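Local structure of glutathione S-transferase, N-terminal domain protein (Pseudomonas putida, 4NAX) at residues I36-E40 with I41-Y45; N78-G82 with Q83-L87. The protein belongs to the glutathione transferase superfamily, binds one oxidized glutathione disulfide per subunit and probably has transferase activity. One frame throughout, in Å; residues are numbered along the deposited sequence.

How the contacts relate
Contacts 1 and 2 are both local, each formed within one continuous run of chain in the N-terminal, thioredoxin-like domain. They do not touch: their centres lie about 17 Å apart and their nearest atoms about 6 Å. Contact 1 closes helix 31-41 on its way to strand 45-49, at one edge of the sheet; contact 2 is the bend from strand 73-76 into strand 85-88, at the other edge. Helix 90-101 packs against both. Contact 1, with Met37 and Leu38 buried, combines apolar packing with a phenol-carboxylate hydrogen bond. Contact 2, farther from the chain's centre and mostly glycine and proline, relies on backbone hydrogen bonds, one weak, with Leu85 and Gly79 as its buried part.

Contact 1: residues I36-E40 with I41-Y45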
ATOM      1  N   ILE A  36     -16.655   1.239  -6.463  1.00 12.17           N
ATOM      2  CA  ILE A  36     -16.429   1.493  -7.873  1.00 12.71           C
ATOM      3  C   ILE A  36     -16.024   0.199  -8.582  1.00 12.91           C
ATOM      4  O   ILE A  36     -16.548  -0.132  -9.651  1.00 13.82           O
ATOM      5  CB  ILE A  36     -15.381   2.598  -8.102  1.00 12.67           C
ATOM      6  CG1 ILE A  36     -15.945   3.947  -7.676  1.00 13.49           C
ATOM      7  CG2 ILE A  36     -14.973   2.635  -9.571  1.00 13.79           C
ATOM      8  CD1 ILE A  36     -14.920   5.047  -7.614  1.00 13.53           C
ATOM      9  N   MET A  37     -15.077  -0.539  -8.006  1.00 12.70           N
ATOM     10  CA  MET A  37     -14.637  -1.771  -8.617  1.00 12.82           C
ATOM     11  C   MET A  37     -15.801  -2.750  -8.830  1.00 13.15           C
ATOM     12  O   MET A  37     -15.935  -3.327  -9.902  1.00 14.09           O
ATOM     13  CB  MET A  37     -13.560  -2.412  -7.738  1.00 13.35           C
ATOM     14  CG  MET A  37     -13.030  -3.732  -8.257  1.00 14.15           C
ATOM     15  SD  MET A  37     -12.180  -3.547  -9.834  1.00 14.43           S
ATOM     16  CE  MET A  37     -11.506  -5.197  -9.978  1.00 13.93           C
ATOM     17  N   LEU A  38     -16.619  -2.935  -7.798  1.00 12.76           N
ATOM     18  CA  LEU A  38     -17.742  -3.851  -7.881  1.00 13.32           C
ATOM     19  C   LEU A  38     -18.737  -3.409  -8.952  1.00 14.31           C
ATOM     20  O   LEU A  38     -19.256  -4.243  -9.721  1.00 15.26           O
ATOM     21  CB  LEU A  38     -18.419  -3.969  -6.524  1.00 13.96           C
ATOM     22  CG  LEU A  38     -17.576  -4.734  -5.491  1.00 13.22           C
ATOM     23  CD1 LEU A  38     -18.046  -4.426  -4.081  1.00 14.32           C
ATOM     24  CD2 LEU A  38     -17.612  -6.225  -5.772  1.00 15.25           C
ATOM     25  N   GLU A  39     -18.985  -2.101  -9.020  1.00 14.26           N
ATOM     26  CA  GLU A  39     -19.858  -1.567 -10.073  1.00 14.60           C
ATOM     27  C   GLU A  39     -19.279  -1.797 -11.463  1.00 15.98           C
ATOM     28  O   GLU A  39     -20.011  -2.093 -12.409  1.00 17.79           O
ATOM     29  CB  GLU A  39     -20.135  -0.070  -9.846  1.00 15.81           C
ATOM     30  CG  GLU A  39     -20.935   0.241  -8.591  1.00 16.18           C
ATOM     31  CD  GLU A  39     -22.384  -0.190  -8.669  1.00 17.54           C
ATOM     32  OE1 GLU A  39     -22.982  -0.115  -9.761  1.00 22.82           O
ATOM     33  OE2 GLU A  39     -22.939  -0.582  -7.622  1.00 18.70           O
ATOM     34  N   GLU A  40     -17.972  -1.606 -11.622  1.00 14.62           N
ATOM     35  CA  GLU A  40     -17.314  -1.781 -12.931  1.00 14.70           C
ATOM     36  C   GLU A  40     -17.403  -3.228 -13.428  1.00 15.79           C
ATOM     37  O   GLU A  40     -17.616  -3.450 -14.611  1.00 17.90           O
ATOM     38  CB  GLU A  40     -15.831  -1.402 -12.868  1.00 16.30           C
ATOM     39  CG  GLU A  40     -15.550   0.081 -12.692  1.00 15.00           C
ATOM     40  CD  GLU A  40     -15.703   0.934 -13.957  1.00 16.38           C
ATOM     41  OE1 GLU A  40     -16.269   0.494 -14.999  1.00 18.60           O
ATOM     42  OE2 GLU A  40     -15.295   2.118 -13.901  1.00 15.83           O
ATOM     43  N   ILE A  41     -17.190  -4.184 -12.526  1.00 15.23           N
ATOM     44  CA  ILE A  41     -17.077  -5.579 -12.925  1.00 15.82           C
ATOM     45  C   ILE A  41     -18.428  -6.290 -12.961  1.00 16.57           C
ATOM     46  O   ILE A  41     -18.530  -7.396 -13.488  1.00 18.71           O
ATOM     47  CB  ILE A  41     -16.048  -6.374 -12.083  1.00 16.82           C
ATOM     48  CG1 ILE A  41     -16.534  -6.575 -10.648  1.00 15.34           C
ATOM     49  CG2 ILE A  41     -14.682  -5.699 -12.166  1.00 16.42           C
ATOM     50  CD1 ILE A  41     -15.583  -7.314  -9.731  1.00 19.74           C
ATOM     51  N   GLY A  42     -19.460  -5.659 -12.408  1.00 16.04           N
ATOM     52  CA  GLY A  42     -20.806  -6.208 -12.455  1.00 18.05           C
ATOM     53  C   GLY A  42     -21.070  -7.364 -11.503  1.00 16.76           C
ATOM     54  O   GLY A  42     -21.986  -8.140 -11.702  1.00 21.77           O
ATOM     55  N   LEU A  43     -20.272  -7.466 -10.448  1.00 16.07           N
ATOM     56  CA  LEU A  43     -20.422  -8.537  -9.477  1.00 15.90           C
ATOM     57  C   LEU A  43     -21.492  -8.142  -8.474  1.00 16.84           C
ATOM     58  O   LEU A  43     -21.445  -7.042  -7.890  1.00 18.34           O
ATOM     59  CB  LEU A  43     -19.112  -8.794  -8.740  1.00 16.56           C
ATOM     60  CG  LEU A  43     -19.094  -9.879  -7.671  1.00 16.58           C
ATOM     61  CD1 LEU A  43     -19.322 -11.250  -8.284  1.00 19.09           C
ATOM     62  CD2 LEU A  43     -17.761  -9.871  -6.939  1.00 18.01           C
ATOM     63  N   ALA A  44     -22.447  -9.037  -8.251  1.00 17.08           N
ATOM     64  CA  ALA A  44     -23.466  -8.791  -7.231  1.00 17.60           C
ATOM     65  C   ALA A  44     -22.818  -8.545  -5.885  1.00 15.24           C
ATOM     66  O   ALA A  44     -21.883  -9.229  -5.516  1.00 16.37           O
ATOM     67  CB  ALA A  44     -24.413  -9.977  -7.144  1.00 19.61           C
ATOM     68  N   TYR A  45     -23.328  -7.575  -5.134  1.00 15.38           N
ATOM     69  CA  TYR A  45     -22.842  -7.336  -3.799  1.00 15.04           C
ATOM     70  C   TYR A  45     -23.895  -6.671  -2.956  1.00 15.52           C
ATOM     71  O   TYR A  45     -24.827  -6.051  -3.482  1.00 16.77           O
ATOM     72  CB  TYR A  45     -21.563  -6.505  -3.811  1.00 16.25           C
ATOM     73  CG  TYR A  45     -21.706  -5.047  -4.213  1.00 15.09           C
ATOM     74  CD1 TYR A  45     -21.892  -4.669  -5.533  1.00 15.07           C
ATOM     75  CD2 TYR A  45     -21.597  -4.052  -3.268  1.00 15.64           C
ATOM     76  CE1 TYR A  45     -21.983  -3.337  -5.912  1.00 14.69           C
ATOM     77  CE2 TYR A  45     -21.659  -2.716  -3.610  1.00 16.72           C
ATOM     78  CZ  TYR A  45     -21.873  -2.350  -4.926  1.00 16.67           C
ATOM     79  OH  TYR A  45     -21.898  -1.005  -5.221  1.00 18.65           O
TER
HETATM   80  O   HOH W   1     -22.058  -4.758  -9.293  1.00 21.66           O
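Leu38 is the bump, and Tyr45 and Leu43 form the hollow that receives it. Its CD1 methyl sits over one face of the Tyr45 ring, 3.8 Å from the ring centroid and 20° off the normal, a CH-pi contact; its CD2 methyl meets Leu43 CD2 at 3.8 Å. With Tyr45 CG set between its backbone N and carbonyl carbon (chi1 70°), the ring turns back toward the helix. There Tyr45 OH donates a 2.7 Å hydrogen bond to Glu39 OE2, received on the anti lone pair, OE2 lying at the ring's edge, in its plane, with the carboxylate turned 73° from the ring. The CB of Glu39 points away from 41-45, and a bend at chi2 brings OE2 back. With an alanine here in place of the tyrosine, Leu38 CD1 would probably face a gap and the Glu39 carboxylate would lose its hydroxyl partner. On the inner flank, Met37 CE packs on Ile41 CG2 at 3.9 Å, beside the helical hydrogen bond from Ile41 N to Met37 O (3.0 Å). Leu38 O collects three donors: weak bonds from Gly42 N and Leu43 N, and a water that also donates to Leu43 O. Gly42 leaves the helix with positive phi, a conformation that favours glycine. This is a glycine C-cap with the 6→1 bond (Leu43 N to Leu38 O) and apolar contact of a Schellman motif, though Gly42 N also pairs with Leu38 O; it ends the helix of the beta-alpha-beta crossover from strand 21-25 to strand 45-49 in a thioredoxin-like fold.

Contact 2: residues N78-G82 with Q83-L87; sequences NGPGG and QPLPL
The Pro80 carbonyl receives Gln83 N from above its plane, the donor standing 53° out of it. The hydrogen bond from Gln83 N to Pro80 O is 3.3 Å long, with a fairly straight N-H. The Pro80 ring meets the strand through CD, which lies 4.0 Å from Leu85 CB. Gln83 runs back beside the Gly82 peptide, its bent chain bringing OE1 to 3.5 Å from Gly82 O, two acceptors that cannot bond each other. Two turns overlap here. Gly82 N to Gly79 O (2.8 Å) closes a type II turn with Pro80 and Gly81 at its corners, and the Gln83-Pro80 bond closes a type I' turn with Gly81 and Gly82, both at positive phi. A weak bond of 3.0 Å from Gly79 N to Gln83 O spans the base. Gly79 has no side chain, and a beta carbon there would collide with Gln83 O and Leu85 CB. A water lies between Pro80 O and Gln83 O, 2.9 Å from Pro80 O. The two overlapping turns lie in the loop of the beta-hairpin formed by strands 73-76 and 85-88, Leu85 pairing through its backbone with Asp76. Tyr96 of helix 90-101 packs on Pro80 and Leu85. Pro109 and Ala110 of the second subunit pack on Pro80 and Leu85 respectively, and Gln114 of that subunit hydrogen-bonds to Pro86 O, which places this edge of the sheet at the dimer interface.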
ATOM      1  N   ASN A  78     -18.426 -16.564  -1.735  1.00 14.69           N
ATOM      2  CA  ASN A  78     -17.924 -17.338  -2.868  1.00 15.73           C
ATOM      3  C   ASN A  78     -16.432 -17.120  -3.074  1.00 14.76           C
ATOM      4  O   ASN A  78     -15.983 -16.797  -4.162  1.00 16.94           O
ATOM      5  CB  ASN A  78     -18.729 -17.001  -4.116  1.00 17.71           C
ATOM      6  CG  ASN A  78     -20.217 -17.005  -3.839  1.00 21.30           C
ATOM      7  OD1 ASN A  78     -20.753 -18.008  -3.382  1.00 22.76           O
ATOM      8  ND2 ASN A  78     -20.883 -15.870  -4.064  1.00 21.53           N
ATOM      9  N   GLY A  79     -15.676 -17.315  -1.996  1.00 15.27           N
ATOM     10  CA  GLY A  79     -14.233 -17.170  -2.058  1.00 15.16           C
ATOM     11  C   GLY A  79     -13.577 -18.425  -2.597  1.00 15.78           C
ATOM     12  O   GLY A  79     -14.247 -19.338  -3.094  1.00 17.50           O
ATOM     13  N   PRO A  80     -12.254 -18.484  -2.506  1.00 15.77           N
ATOM     14  CA  PRO A  80     -11.524 -19.658  -2.941  1.00 15.81           C
ATOM     15  C   PRO A  80     -12.125 -20.924  -2.340  1.00 15.23           C
ATOM     16  O   PRO A  80     -12.418 -21.006  -1.153  1.00 16.61           O
ATOM     17  CB  PRO A  80     -10.113 -19.400  -2.424  1.00 16.04           C
ATOM     18  CG  PRO A  80     -10.014 -17.917  -2.442  1.00 15.61           C
ATOM     19  CD  PRO A  80     -11.365 -17.439  -1.992  1.00 15.02           C
ATOM     20  N   GLY A  81     -12.293 -21.923  -3.214  1.00 19.01           N
ATOM     21  CA  GLY A  81     -12.848 -23.199  -2.847  1.00 22.11           C
ATOM     22  C   GLY A  81     -14.344 -23.184  -2.576  1.00 19.92           C
ATOM     23  O   GLY A  81     -14.901 -24.170  -2.092  1.00 21.43           O
ATOM     24  N   GLY A  82     -15.006 -22.065  -2.876  1.00 18.42           N
ATOM     25  CA  GLY A  82     -16.411 -21.897  -2.501  1.00 19.32           C
ATOM     26  C   GLY A  82     -16.614 -21.680  -1.014  1.00 20.34           C
ATOM     27  O   GLY A  82     -17.703 -21.879  -0.519  1.00 24.86           O
ATOM     28  N   GLN A  83     -15.545 -21.304  -0.306  1.00 20.71           N
ATOM     29  CA  GLN A  83     -15.575 -21.025   1.123  1.00 20.87           C
ATOM     30  C   GLN A  83     -15.537 -19.499   1.320  1.00 17.94           C
ATOM     31  O   GLN A  83     -14.961 -18.802   0.501  1.00 17.91           O
ATOM     32  CB  GLN A  83     -14.358 -21.675   1.820  1.00 19.91           C
ATOM     33  CG  GLN A  83     -14.343 -23.193   1.810  1.00 23.37           C
ATOM     34  CD  GLN A  83     -15.496 -23.744   2.591  1.00 26.79           C
ATOM     35  OE1 GLN A  83     -16.567 -23.962   2.036  1.00 26.58           O
ATOM     36  NE2 GLN A  83     -15.315 -23.910   3.898  1.00 35.11           N
ATOM     37  N   PRO A  84     -16.131 -18.987   2.417  1.00 17.52           N
ATOM     38  CA  PRO A  84     -16.061 -17.539   2.633  1.00 17.08           C
ATOM     39  C   PRO A  84     -14.639 -17.014   2.746  1.00 16.79           C
ATOM     40  O   PRO A  84     -13.769 -17.678   3.312  1.00 19.18           O
ATOM     41  CB  PRO A  84     -16.839 -17.333   3.941  1.00 18.94           C
ATOM     42  CG  PRO A  84     -17.803 -18.473   3.955  1.00 24.90           C
ATOM     43  CD  PRO A  84     -17.003 -19.632   3.416  1.00 22.71           C
ATOM     44  N   LEU A  85     -14.412 -15.828   2.195  1.00 14.71           N
ATOM     45  CA  LEU A  85     -13.134 -15.153   2.320  1.00 13.48           C
ATOM     46  C   LEU A  85     -13.341 -13.787   2.964  1.00 13.63           C
ATOM     47  O   LEU A  85     -13.990 -12.930   2.354  1.00 13.60           O
ATOM     48  CB  LEU A  85     -12.489 -14.957   0.951  1.00 15.15           C
ATOM     49  CG  LEU A  85     -11.121 -14.271   1.000  1.00 15.19           C
ATOM     50  CD1 LEU A  85     -10.069 -15.237   1.522  1.00 17.63           C
ATOM     51  CD2 LEU A  85     -10.709 -13.703  -0.336  1.00 18.10           C
ATOM     52  N   PRO A  86     -12.802 -13.577   4.169  1.00 13.44           N
ATOM     53  CA  PRO A  86     -12.741 -12.244   4.769  1.00 13.18           C
ATOM     54  C   PRO A  86     -11.535 -11.496   4.224  1.00 12.92           C
ATOM     55  O   PRO A  86     -10.500 -12.106   3.971  1.00 14.44           O
ATOM     56  CB  PRO A  86     -12.546 -12.545   6.239  1.00 14.17           C
ATOM     57  CG  PRO A  86     -11.710 -13.804   6.240  1.00 15.57           C
ATOM     58  CD  PRO A  86     -12.135 -14.577   5.019  1.00 15.10           C
ATOM     59  N   LEU A  87     -11.661 -10.191   4.016  1.00 12.34           N
ATOM     60  CA  LEU A  87     -10.515  -9.422   3.520  1.00 12.29           C
ATOM     61  C   LEU A  87     -10.690  -7.947   3.835  1.00 11.98           C
ATOM     62  O   LEU A  87     -11.770  -7.387   3.655  1.00 13.08           O
ATOM     63  CB  LEU A  87     -10.340  -9.611   2.004  1.00 13.31           C
ATOM     64  CG  LEU A  87      -8.936  -9.424   1.453  1.00 12.97           C
ATOM     65  CD1 LEU A  87      -7.966 -10.473   1.994  1.00 14.72           C
ATOM     66  CD2 LEU A  87      -8.960  -9.481  -0.058  1.00 15.00           C
TER
HETATM   67  O   HOH W   2     -11.958 -19.113   0.948  1.00 19.50           O